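Local coordinates for probable amidase (Thermus thermophilus, PDB 2DC0), which is a probable amidase, an alpha/beta protein of the amidase family built round a large mixed beta sheet with helices packed against it, at residues M1-A6 with L68-K73; E22-R27 with L110-T115; P208-V213 with H217-I222. All coordinates share one frame; numbering follows the deposited sequence.

Contact 1: M1-A6 with L68-K73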
# COMPACT_ATOMS: atom_id res chain seq x y z
N MET A 1 34.33 -15.17 -8.51
CA MET A 1 33.54 -15.01 -9.77
C MET A 1 32.06 -14.97 -9.41
O MET A 1 31.67 -15.40 -8.32
CB MET A 1 33.79 -16.19 -10.72
CG MET A 1 33.02 -17.46 -10.37
SD MET A 1 33.19 -18.84 -11.54
CE MET A 1 33.82 -20.11 -10.46
N ASP A 2 31.23 -14.45 -10.31
CA ASP A 2 29.79 -14.40 -10.04
C ASP A 2 29.03 -15.33 -10.97
O ASP A 2 29.63 -16.01 -11.81
CB ASP A 2 29.26 -12.96 -10.13
CG ASP A 2 29.36 -12.38 -11.53
OD1 ASP A 2 29.78 -13.10 -12.46
OD2 ASP A 2 29.01 -11.20 -11.70
N LEU A 3 27.71 -15.37 -10.82
CA LEU A 3 26.85 -16.23 -11.63
C LEU A 3 27.03 -16.10 -13.14
O LEU A 3 27.20 -17.10 -13.83
CB LEU A 3 25.37 -15.99 -11.30
CG LEU A 3 24.79 -16.60 -10.03
CD1 LEU A 3 23.38 -16.07 -9.81
CD2 LEU A 3 24.77 -18.12 -10.16
N LEU A 4 26.97 -14.87 -13.64
CA LEU A 4 27.09 -14.64 -15.07
C LEU A 4 28.47 -14.96 -15.63
O LEU A 4 28.58 -15.39 -16.78
CB LEU A 4 26.68 -13.20 -15.40
CG LEU A 4 25.20 -12.92 -15.08
CD1 LEU A 4 24.86 -11.47 -15.40
CD2 LEU A 4 24.31 -13.85 -15.90
N GLU A 5 29.52 -14.77 -14.84
CA GLU A 5 30.86 -15.08 -15.33
C GLU A 5 31.02 -16.60 -15.37
O GLU A 5 31.59 -17.15 -16.31
CB GLU A 5 31.93 -14.48 -14.42
CG GLU A 5 33.33 -14.55 -15.02
CD GLU A 5 34.43 -14.32 -14.00
OE1 GLU A 5 34.40 -13.27 -13.31
OE2 GLU A 5 35.33 -15.19 -13.89
N ALA A 6 30.51 -17.28 -14.34
CA ALA A 6 30.59 -18.74 -14.29
C ALA A 6 29.78 -19.33 -15.43
O ALA A 6 30.16 -20.33 -16.03
CB ALA A 6 30.05 -19.25 -12.95
N LEU A 68 24.83 -24.36 -12.15
CA LEU A 68 25.34 -23.36 -11.21
C LEU A 68 24.95 -23.70 -9.77
O LEU A 68 23.77 -23.86 -9.46
CB LEU A 68 24.81 -21.97 -11.58
CG LEU A 68 25.15 -21.50 -13.00
CD1 LEU A 68 24.50 -20.15 -13.29
CD2 LEU A 68 26.65 -21.42 -13.16
N PRO A 69 25.95 -23.80 -8.87
CA PRO A 69 25.73 -24.13 -7.46
C PRO A 69 25.19 -22.95 -6.67
O PRO A 69 25.79 -21.87 -6.65
CB PRO A 69 27.12 -24.55 -7.00
CG PRO A 69 28.01 -23.62 -7.76
CD PRO A 69 27.39 -23.62 -9.15
N LEU A 70 24.04 -23.16 -6.02
CA LEU A 70 23.38 -22.13 -5.21
C LEU A 70 22.94 -22.75 -3.89
O LEU A 70 22.78 -23.96 -3.80
CB LEU A 70 22.13 -21.58 -5.91
CG LEU A 70 22.24 -20.56 -7.04
CD1 LEU A 70 23.05 -21.12 -8.19
CD2 LEU A 70 20.83 -20.19 -7.52
N THR A 71 22.74 -21.91 -2.88
CA THR A 71 22.27 -22.37 -1.57
C THR A 71 20.89 -21.76 -1.33
O THR A 71 20.50 -20.81 -2.01
CB THR A 71 23.24 -21.95 -0.44
OG1 THR A 71 23.38 -20.53 -0.44
CG2 THR A 71 24.62 -22.58 -0.65
N VAL A 72 20.16 -22.30 -0.35
CA VAL A 72 18.81 -21.84 -0.04
C VAL A 72 18.58 -21.70 1.47
O VAL A 72 18.85 -22.64 2.22
CB VAL A 72 17.74 -22.84 -0.58
CG1 VAL A 72 16.34 -22.37 -0.20
CG2 VAL A 72 17.88 -22.97 -2.09
N LYS A 73 18.07 -20.54 1.89
CA LYS A 73 17.78 -20.28 3.31
C LYS A 73 16.90 -21.42 3.84
O LYS A 73 15.96 -21.82 3.16
CB LYS A 73 17.06 -18.94 3.45
CG LYS A 73 16.84 -18.48 4.89
CD LYS A 73 16.17 -17.12 4.90
CE LYS A 73 16.16 -16.50 6.28
NZ LYS A 73 15.51 -15.15 6.24
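Leu-3, in the first turn of helix 3-11, lays its CD2 methyl over the branched end of Leu-68, with CD2 of Leu-3 3.7 Å from CD1 of Leu-68. The same methyl also reaches the next leucine on this face, CD2 of Leu-3 standing 4.0 Å from CD1 of Leu-70; the side chains of Leu-3 and Leu-70 cross at about a right angle. CG of Leu-3 lies beside its own backbone N (chi1 -78°), a turn that carries a side chain rooted off to one side of the strand round to the two leucines. One helical turn on, Ala-6 takes the other branch: its CB sits 4.0 Å from CD2 of Leu-68. Leu-68 thus divides its two methyls between two residues of the helix, and a side chain as short as alanine's suits a spot where CB itself points at Leu-68, just ahead of the strand.

The helix is begun by Asp-2, the N-cap. Its OD1 accepts from the backbone N of Glu-5 at 2.9 Å, met nearly end-on to the C-O bond, while OD2 pairs with Arg-214 in a salt bridge and with Ser-212 OG. Between the helix and the start of the strand the contact is wholly aliphatic and buried, which implies that shape and burial hold it, whereas the charged cap anchors the helix start to helix 213-224.

Contact 2: E22-R27 with L110-T115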
# COMPACT_ATOMS: atom_id res chain seq x y z
N GLU A 22 32.84 -28.61 -6.78
CA GLU A 22 34.04 -28.89 -5.99
C GLU A 22 34.59 -27.62 -5.37
O GLU A 22 35.06 -27.63 -4.24
CB GLU A 22 35.11 -29.56 -6.86
CG GLU A 22 34.79 -30.98 -7.24
CD GLU A 22 34.45 -31.84 -6.03
OE1 GLU A 22 35.27 -31.90 -5.09
OE2 GLU A 22 33.36 -32.45 -6.03
N GLU A 23 34.55 -26.53 -6.13
CA GLU A 23 35.04 -25.25 -5.63
C GLU A 23 34.20 -24.82 -4.43
O GLU A 23 34.74 -24.43 -3.40
CB GLU A 23 34.97 -24.19 -6.73
CG GLU A 23 35.24 -22.77 -6.27
CD GLU A 23 36.60 -22.61 -5.60
OE1 GLU A 23 37.60 -23.10 -6.16
OE2 GLU A 23 36.66 -21.99 -4.51
N ALA A 24 32.88 -24.92 -4.56
CA ALA A 24 31.97 -24.54 -3.49
C ALA A 24 32.20 -25.39 -2.24
O ALA A 24 32.21 -24.88 -1.12
CB ALA A 24 30.52 -24.68 -3.95
N LEU A 25 32.40 -26.69 -2.44
CA LEU A 25 32.62 -27.61 -1.33
C LEU A 25 33.96 -27.39 -0.63
O LEU A 25 34.10 -27.65 0.57
CB LEU A 25 32.52 -29.06 -1.82
CG LEU A 25 31.15 -29.48 -2.37
CD1 LEU A 25 31.19 -30.93 -2.83
CD2 LEU A 25 30.09 -29.29 -1.30
N GLU A 26 34.96 -26.92 -1.38
CA GLU A 26 36.26 -26.65 -0.77
C GLU A 26 36.14 -25.44 0.14
O GLU A 26 36.68 -25.42 1.25
CB GLU A 26 37.33 -26.38 -1.84
CG GLU A 26 37.66 -27.59 -2.71
CD GLU A 26 38.88 -27.36 -3.59
OE1 GLU A 26 39.00 -26.26 -4.17
OE2 GLU A 26 39.71 -28.29 -3.72
N ARG A 27 35.41 -24.43 -0.33
CA ARG A 27 35.19 -23.22 0.44
C ARG A 27 34.36 -23.52 1.69
O ARG A 27 34.63 -22.98 2.76
CB ARG A 27 34.48 -22.16 -0.41
CG ARG A 27 35.22 -21.75 -1.68
CD ARG A 27 36.49 -20.97 -1.37
NE ARG A 27 36.19 -19.66 -0.77
CZ ARG A 27 37.12 -18.80 -0.37
NH1 ARG A 27 38.41 -19.10 -0.49
NH2 ARG A 27 36.76 -17.64 0.16
N LEU A 110 21.98 -25.94 -9.44
CA LEU A 110 22.39 -27.04 -8.57
C LEU A 110 22.27 -26.55 -7.14
O LEU A 110 23.15 -25.85 -6.63
CB LEU A 110 23.83 -27.45 -8.88
CG LEU A 110 24.45 -28.48 -7.93
CD1 LEU A 110 23.58 -29.72 -7.85
CD2 LEU A 110 25.85 -28.83 -8.42
N LEU A 111 21.16 -26.89 -6.49
CA LEU A 111 20.91 -26.49 -5.11
C LEU A 111 21.58 -27.54 -4.24
O LEU A 111 21.07 -28.66 -4.11
CB LEU A 111 19.41 -26.45 -4.84
CG LEU A 111 18.59 -25.64 -5.87
CD1 LEU A 111 17.11 -25.79 -5.60
CD2 LEU A 111 19.00 -24.18 -5.80
N PHE A 112 22.72 -27.20 -3.64
CA PHE A 112 23.46 -28.17 -2.84
C PHE A 112 23.42 -28.05 -1.33
O PHE A 112 23.97 -28.90 -0.63
CB PHE A 112 24.93 -28.17 -3.29
CG PHE A 112 25.66 -26.91 -2.95
CD1 PHE A 112 26.52 -26.86 -1.86
CD2 PHE A 112 25.47 -25.76 -3.70
CE1 PHE A 112 27.18 -25.68 -1.52
CE2 PHE A 112 26.12 -24.57 -3.38
CZ PHE A 112 26.97 -24.53 -2.29
N ALA A 113 22.78 -27.01 -0.80
CA ALA A 113 22.74 -26.88 0.65
C ALA A 113 21.74 -25.88 1.18
O ALA A 113 21.33 -24.95 0.48
CB ALA A 113 24.14 -26.53 1.17
N LYS A 114 21.35 -26.08 2.44
CA LYS A 114 20.42 -25.18 3.11
C LYS A 114 21.31 -24.32 3.99
O LYS A 114 22.27 -24.83 4.57
CB LYS A 114 19.43 -25.97 3.97
CG LYS A 114 18.64 -27.04 3.22
CD LYS A 114 17.78 -26.42 2.13
CE LYS A 114 16.65 -25.59 2.73
NZ LYS A 114 16.25 -24.53 1.78
N THR A 115 21.03 -23.03 4.09
CA THR A 115 21.86 -22.16 4.91
C THR A 115 21.32 -21.82 6.29
O THR A 115 20.10 -21.76 6.51
CB THR A 115 22.15 -20.81 4.21
OG1 THR A 115 20.92 -20.13 3.96
CG2 THR A 115 22.91 -21.03 2.92
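Phe-112 reaches from strand 110-115 to Ala-24 and Leu-25 of helix 17-30. The bond to CB points at the helix, and CG is set between the backbone N and the carbonyl carbon (chi1 68°), which directs the ring from the strand toward helix 17-30. The ring plane is turned nearly square to the CA-CB-CG plane (chi2 102°). Of the two ortho carbons, CD1 looks to Leu-25, whose CD2 lies 4.4 Å from CD1 of Phe-112 in a loose, oblique approach. CD2 lies on the other side of the ring, where the carbonyl O of Leu-110 meets the edge in plane, 3.7 Å from CD2 of Phe-112. Farther out, CZ is the atom that meets the helix most closely, 3.9 Å from CB of Ala-24. The ring also touches Pro-69 and Thr-71 of the neighbouring strand 69-73.

Alanine fits here because its CB points toward the strand and meets CZ obliquely, letting the long aromatic side chain bridge backbones whose nearest CA atoms, those of Ala-24 and Phe-112, are 9.3 Å apart. Leucine, rooted beside this line, is long enough for its end to come round to CD1, also obliquely. Leu-40 of strand 37-40 and Ala-45 of helix 42-57 touch Phe-112 as well, adding further apolar neighbours.

Strand 110-115 runs parallel to its neighbour 69-73, with helix 99-106 between them in sequence, a beta-alpha-beta connection; a helix laid over such strands through buried apolar side chains is the layered packing of an alpha/beta fold.

Contact 3: P208-V213 with H217-I222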
# COMPACT_ATOMS: atom_id res chain seq x y z
N PRO A 208 17.03 -12.62 -3.76
CA PRO A 208 18.38 -13.16 -3.87
C PRO A 208 19.50 -12.41 -3.16
O PRO A 208 19.41 -11.21 -2.87
CB PRO A 208 18.62 -13.15 -5.37
CG PRO A 208 18.00 -11.83 -5.75
CD PRO A 208 16.68 -11.84 -4.97
N LEU A 209 20.56 -13.16 -2.88
CA LEU A 209 21.80 -12.66 -2.27
C LEU A 209 22.83 -13.05 -3.31
O LEU A 209 22.96 -14.22 -3.66
CB LEU A 209 22.07 -13.37 -0.94
CG LEU A 209 21.26 -12.76 0.21
CD1 LEU A 209 20.99 -13.80 1.27
CD2 LEU A 209 22.02 -11.56 0.79
N THR A 210 23.55 -12.05 -3.81
CA THR A 210 24.53 -12.25 -4.87
C THR A 210 25.82 -11.48 -4.65
O THR A 210 25.95 -10.71 -3.70
CB THR A 210 23.96 -11.78 -6.22
OG1 THR A 210 23.62 -10.38 -6.11
CG2 THR A 210 22.71 -12.56 -6.58
N ARG A 211 26.78 -11.69 -5.56
CA ARG A 211 28.06 -10.99 -5.49
C ARG A 211 28.06 -9.73 -6.36
O ARG A 211 28.99 -8.94 -6.30
CB ARG A 211 29.18 -11.93 -5.94
CG ARG A 211 29.41 -13.11 -5.01
CD ARG A 211 30.52 -14.00 -5.53
NE ARG A 211 31.81 -13.32 -5.51
CZ ARG A 211 32.52 -13.09 -4.40
NH1 ARG A 211 32.07 -13.50 -3.22
NH2 ARG A 211 33.68 -12.45 -4.48
N SER A 212 27.02 -9.54 -7.16
CA SER A 212 26.96 -8.37 -8.03
C SER A 212 25.52 -7.98 -8.34
O SER A 212 24.60 -8.79 -8.17
CB SER A 212 27.68 -8.64 -9.34
OG SER A 212 27.03 -9.68 -10.04
N VAL A 213 25.33 -6.75 -8.80
CA VAL A 213 23.99 -6.29 -9.13
C VAL A 213 23.45 -6.99 -10.37
O VAL A 213 22.24 -7.27 -10.45
CB VAL A 213 23.96 -4.76 -9.35
CG1 VAL A 213 22.57 -4.33 -9.81
CG2 VAL A 213 24.33 -4.05 -8.05
N HIS A 217 19.72 -8.98 -10.61
CA HIS A 217 18.71 -8.78 -11.64
C HIS A 217 18.43 -10.10 -12.37
O HIS A 217 17.28 -10.49 -12.57
CB HIS A 217 19.20 -7.74 -12.66
CG HIS A 217 18.44 -7.76 -13.95
ND1 HIS A 217 17.15 -7.29 -14.06
CD2 HIS A 217 18.78 -8.22 -15.18
CE1 HIS A 217 16.72 -7.46 -15.30
NE2 HIS A 217 17.70 -8.02 -16.00
N PHE A 218 19.50 -10.78 -12.77
CA PHE A 218 19.41 -12.05 -13.49
C PHE A 218 18.59 -13.07 -12.72
O PHE A 218 17.66 -13.68 -13.25
CB PHE A 218 20.83 -12.58 -13.73
CG PHE A 218 20.89 -13.91 -14.43
CD1 PHE A 218 20.28 -14.09 -15.67
CD2 PHE A 218 21.58 -14.98 -13.87
CE1 PHE A 218 20.36 -15.31 -16.34
CE2 PHE A 218 21.67 -16.20 -14.54
CZ PHE A 218 21.06 -16.37 -15.77
N LEU A 219 18.94 -13.25 -11.45
CA LEU A 219 18.26 -14.21 -10.59
C LEU A 219 16.83 -13.80 -10.26
O LEU A 219 15.94 -14.66 -10.16
CB LEU A 219 19.07 -14.38 -9.31
CG LEU A 219 19.04 -15.72 -8.58
CD1 LEU A 219 19.28 -16.88 -9.55
CD2 LEU A 219 20.12 -15.68 -7.51
N THR A 220 16.59 -12.50 -10.10
CA THR A 220 15.24 -12.02 -9.78
C THR A 220 14.29 -12.31 -10.94
O THR A 220 13.13 -12.65 -10.72
CB THR A 220 15.25 -10.51 -9.43
OG1 THR A 220 16.04 -10.29 -8.26
CG2 THR A 220 13.83 -10.01 -9.15
N GLU A 221 14.76 -12.18 -12.18
CA GLU A 221 13.91 -12.47 -13.33
C GLU A 221 13.50 -13.94 -13.30
O GLU A 221 12.34 -14.28 -13.53
CB GLU A 221 14.64 -12.17 -14.64
CG GLU A 221 14.91 -10.70 -14.91
CD GLU A 221 15.44 -10.47 -16.31
OE1 GLU A 221 16.39 -11.19 -16.70
OE2 GLU A 221 14.93 -9.58 -17.01
N ILE A 222 14.47 -14.81 -13.00
CA ILE A 222 14.20 -16.24 -12.93
C ILE A 222 13.26 -16.56 -11.77
O ILE A 222 12.34 -17.35 -11.92
CB ILE A 222 15.52 -17.04 -12.75
CG1 ILE A 222 16.46 -16.79 -13.93
CG2 ILE A 222 15.21 -18.52 -12.60
CD1 ILE A 222 15.94 -17.16 -15.34
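CG of Leu-219 is swung off the fully anti position (chi1 -150°), which brings its CD2 methyl to 3.6 Å from CB of Pro-208. At Thr-220 the hydroxyl stands beside the backbone N, putting OG1 3.5 Å from CG of Pro-208. That OG1 is hydrogen-bonded to the carbonyl O of Ala-216 in its own helix, so a polar atom can lie against the proline ring without remaining unpaired. Proline offers the helix a compact, rigid aliphatic ring, and CG2 of Thr-210 extends this surface to 4.2 Å from CD2 of Leu-219.

The chain then doubles back: strand 208-210 and helix 217-222 run nearly antiparallel, at 156°, with axes 8.7 Å apart. Two bonds of the bend are local: OG1 of Thr-210 donates to the carbonyl O of Ser-212 at 2.8 Å, and N of His-217 donates, fairly straight, to O of Val-213, 3.0 Å away. Others reach far along the chain, since Asp-2 bonds the side chain of Ser-212, the N-cap, and Glu-430 accepts from N of Val-213. Apolar packing thus holds strand to helix, while polar anchoring ties the helix start to both ends of the chain.

In the fold
All three contacts set a helix against one large mixed sheet. Contacts 1 and 2, their centres about 10 Å apart, use consecutive helices, 3-11 and 17-30, and the neighbouring strands 69-73 and 110-115, which meet directly where Leu-68 O lies 2.7 Å from Leu-110 N, a probable hydrogen bond. Their segments alternate along the chain, tying the N-terminal region into the sheet twice. Contact 3 comes later and is a short-range turn, its centre about 9 Å from that of contact 1; besides the N-cap link, Leu-4 packs on Phe-218 and Leu-3 on Leu-219. Contacts 2 and 3, with centres about 18 Å apart, do not touch: helix 3-11, which touches both strand 69-73 and helix 213-224, lies between them.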